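N-acylethanolamine-hydrolyzing acid amidase beta-subunit (PDB 6DY3) hydrolyses N-acylethanolamines such as N-palmitoylethanolamine to ethanolamine and free fatty acid, as the catalytic subunit of an autocatalytically cleaved alpha-beta heterodimer. Local coordinates at the interface of chains B and A. Numbering follows the deposited sequence. Chains: chain A, N-acylethanolamine-hydrolyzing acid amidase beta-subunit; chain B, N-acylethanolamine-hydrolyzing acid amidase alpha-subunit.

The interface of chains B and A. Residues chain B 14-17; chain A 32-35, 227.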
ATOM      1  N   PRO B  14      -3.277  14.850   0.505  1.00 44.43           N
ATOM      2  CA  PRO B  14      -1.853  14.760   0.160  1.00 46.42           C
ATOM      3  C   PRO B  14      -1.544  15.534  -1.111  1.00 48.09           C
ATOM      4  O   PRO B  14      -2.348  15.577  -2.044  1.00 46.05           O
ATOM      5  CB  PRO B  14      -1.629  13.256  -0.033  1.00 46.02           C
ATOM      6  CG  PRO B  14      -2.962  12.722  -0.394  1.00 46.40           C
ATOM      7  CD  PRO B  14      -3.958  13.553   0.364  1.00 45.87           C
ATOM      8  N   ARG B  15      -0.359  16.142  -1.139  1.00 53.13           N
ATOM      9  CA  ARG B  15       0.070  16.888  -2.315  1.00 55.17           C
ATOM     10  C   ARG B  15       0.143  15.975  -3.532  1.00 50.89           C
ATOM     11  O   ARG B  15       0.615  14.838  -3.448  1.00 51.67           O
ATOM     12  CB  ARG B  15       1.435  17.532  -2.072  1.00 58.01           C
ATOM     13  CG  ARG B  15       1.416  18.694  -1.088  1.00 60.52           C
ATOM     14  CD  ARG B  15       2.708  19.493  -1.167  1.00 65.44           C
ATOM     15  NE  ARG B  15       2.948  19.997  -2.519  1.00 69.31           N
ATOM     16  CZ  ARG B  15       3.970  20.777  -2.862  1.00 73.88           C
ATOM     17  NH1 ARG B  15       4.860  21.151  -1.950  1.00 74.58           N
ATOM     18  NH2 ARG B  15       4.097  21.185  -4.122  1.00 75.33           N
ATOM     19  N   HIS B  16      -0.316  16.482  -4.671  1.00 45.82           N
ATOM     20  CA  HIS B  16      -0.370  15.697  -5.895  1.00 43.89           C
ATOM     21  C   HIS B  16       0.839  15.997  -6.770  1.00 45.39           C
ATOM     22  O   HIS B  16       1.250  17.153  -6.906  1.00 44.86           O
ATOM     23  CB  HIS B  16      -1.650  15.979  -6.679  1.00 42.78           C
ATOM     24  CG  HIS B  16      -1.638  15.414  -8.062  1.00 46.85           C
ATOM     25  ND1 HIS B  16      -1.672  16.205  -9.190  1.00 55.80           N
ATOM     26  CD2 HIS B  16      -1.579  14.135  -8.502  1.00 43.96           C
ATOM     27  CE1 HIS B  16      -1.648  15.437 -10.265  1.00 57.20           C
ATOM     28  NE2 HIS B  16      -1.591  14.175  -9.874  1.00 50.03           N
ATOM     29  N   TYR B  17       1.392  14.944  -7.370  1.00 47.63           N
ATOM     30  CA  TYR B  17       2.519  15.052  -8.287  1.00 49.01           C
ATOM     31  C   TYR B  17       2.266  14.164  -9.492  1.00 49.70           C
ATOM     32  O   TYR B  17       1.578  13.143  -9.398  1.00 44.45           O
ATOM     33  CB  TYR B  17       3.851  14.635  -7.636  1.00 46.06           C
ATOM     34  CG  TYR B  17       4.308  15.539  -6.515  1.00 44.44           C
ATOM     35  CD1 TYR B  17       5.157  16.609  -6.765  1.00 43.63           C
ATOM     36  CD2 TYR B  17       3.889  15.324  -5.207  1.00 43.66           C
ATOM     37  CE1 TYR B  17       5.574  17.441  -5.750  1.00 43.86           C
ATOM     38  CE2 TYR B  17       4.302  16.152  -4.182  1.00 44.42           C
ATOM     39  CZ  TYR B  17       5.144  17.209  -4.460  1.00 45.40           C
ATOM     40  OH  TYR B  17       5.556  18.041  -3.446  1.00 46.56           O
TER
ATOM     41  N   ILE A  32       1.964  11.619  -0.257  1.00 35.20           N
ATOM     42  CA  ILE A  32       1.695  12.269  -1.534  1.00 36.03           C
ATOM     43  C   ILE A  32       0.833  11.361  -2.402  1.00 35.69           C
ATOM     44  O   ILE A  32       0.815  10.137  -2.239  1.00 34.68           O
ATOM     45  CB  ILE A  32       3.010  12.637  -2.265  1.00 36.43           C
ATOM     46  CG1 ILE A  32       3.839  11.377  -2.530  1.00 35.73           C
ATOM     47  CG2 ILE A  32       3.808  13.657  -1.455  1.00 36.93           C
ATOM     48  CD1 ILE A  32       5.060  11.606  -3.391  1.00 36.67           C
ATOM     49  N   HIS A  33       0.089  11.978  -3.313  1.00 42.94           N
ATOM     50  CA  HIS A  33      -0.629  11.270  -4.360  1.00 44.76           C
ATOM     51  C   HIS A  33       0.105  11.486  -5.677  1.00 43.67           C
ATOM     52  O   HIS A  33       0.561  12.594  -5.969  1.00 47.55           O
ATOM     53  CB  HIS A  33      -2.080  11.757  -4.467  1.00 43.53           C
ATOM     54  CG  HIS A  33      -2.848  11.114  -5.578  1.00 45.64           C
ATOM     55  ND1 HIS A  33      -2.764  11.546  -6.881  1.00 48.02           N
ATOM     56  CD2 HIS A  33      -3.712  10.070  -5.583  1.00 48.85           C
ATOM     57  CE1 HIS A  33      -3.539  10.798  -7.646  1.00 50.07           C
ATOM     58  NE2 HIS A  33      -4.125   9.893  -6.882  1.00 50.30           N
ATOM     59  N   VAL A  34       0.237  10.421  -6.461  1.00 37.53           N
ATOM     60  CA  VAL A  34       1.068  10.430  -7.657  1.00 38.39           C
ATOM     61  C   VAL A  34       0.265   9.906  -8.838  1.00 42.25           C
ATOM     62  O   VAL A  34      -0.452   8.907  -8.723  1.00 41.85           O
ATOM     63  CB  VAL A  34       2.346   9.591  -7.460  1.00 37.45           C
ATOM     64  CG1 VAL A  34       3.059   9.388  -8.784  1.00 40.76           C
ATOM     65  CG2 VAL A  34       3.267  10.267  -6.450  1.00 37.14           C
ATOM     66  N   ASP A  35       0.380  10.594  -9.972  1.00 46.67           N
ATOM     67  CA  ASP A  35      -0.100  10.100 -11.257  1.00 46.55           C
ATOM     68  C   ASP A  35       1.110   9.739 -12.110  1.00 44.46           C
ATOM     69  O   ASP A  35       1.948  10.599 -12.400  1.00 44.40           O
ATOM     70  CB  ASP A  35      -0.959  11.146 -11.967  1.00 50.08           C
ATOM     71  CG  ASP A  35      -2.425  11.093 -11.550  1.00 52.96           C
ATOM     72  OD1 ASP A  35      -3.116  12.127 -11.679  1.00 56.58           O
ATOM     73  OD2 ASP A  35      -2.888  10.028 -11.090  1.00 50.96           O
ATOM     74  N   ARG A 227      -7.619  11.508  -6.960  1.00 37.58           N
ATOM     75  CA  ARG A 227      -6.699  12.620  -6.744  1.00 38.55           C
ATOM     76  C   ARG A 227      -7.142  13.548  -5.619  1.00 38.32           C
ATOM     77  O   ARG A 227      -6.342  14.378  -5.174  1.00 37.82           O
ATOM     78  CB  ARG A 227      -6.544  13.424  -8.040  1.00 39.12           C
ATOM     79  CG  ARG A 227      -5.340  14.344  -8.064  1.00 41.57           C
ATOM     80  CD  ARG A 227      -5.197  15.067  -9.403  1.00 47.32           C
ATOM     81  NE  ARG A 227      -5.083  14.136 -10.528  1.00 48.96           N
ATOM     82  CZ  ARG A 227      -6.039  13.895 -11.426  1.00 48.19           C
ATOM     83  NH1 ARG A 227      -7.208  14.527 -11.362  1.00 51.73           N
ATOM     84  NH2 ARG A 227      -5.822  13.021 -12.404  1.00 41.68           N
TER
HETATM   85  O   HOH W   1      -4.638  13.831  -3.038  1.00 32.52           O
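B:His16 of the alpha-subunit lays its imidazole against A:Arg227 and points its tip at A:Asp35, both of the beta-subunit; 81 Å² of it is buried, more than of any other residue of the patch. With CG anti to its backbone N, chi1 169° turns the ring toward A:Asp35 and leans its CD2 corner toward A:His33. The arginine methylene CD sits over the centre of one ring face, 3.6 Å from the centroid, a CH-pi contact; the guanidinium itself is turned steeply from the imidazole and does not stack on it. NE2 donates to carboxylate OD1 of A:Asp35 at 3.1 Å, a bent bond (136° at H) that arrives from above the carboxylate plane. The same OD1 accepts NE and NH2 of A:Arg227 on its syn side, the NH2 pair forming a salt bridge at 2.9 Å, so at least three donors converge on one oxygen. Ring atom ND1 of A:His33 faces CD2 of B:His16, which lies at the edge of the A:His33 ring and in its plane, while CA of A:Arg227 lies over one face of that ring. An alanine in place of B:His16 would probably leave the A:Asp35 carboxylate without the imidazole N-H from the alpha-subunit and open a gap beside the A:Arg227 methylenes.

The strands 15-20 of B and 31-38 of A run parallel: A:His33 N donates to B:Arg15 O at 2.9 Å, B:Tyr17 N to A:His33 O at 2.9 Å, and A:Asp35 N to B:Tyr17 O. On the other face of the strand pair, ring atom CE2 of B:Tyr17 packs on A:Ile32 CG2 at 3.7 Å. The site thus extends a beta-subunit sheet with an alpha-subunit strand and probably helps hold the cleaved heterodimer together; the centre of the contact lies about 19 Å from the nucleophile A:Cys1.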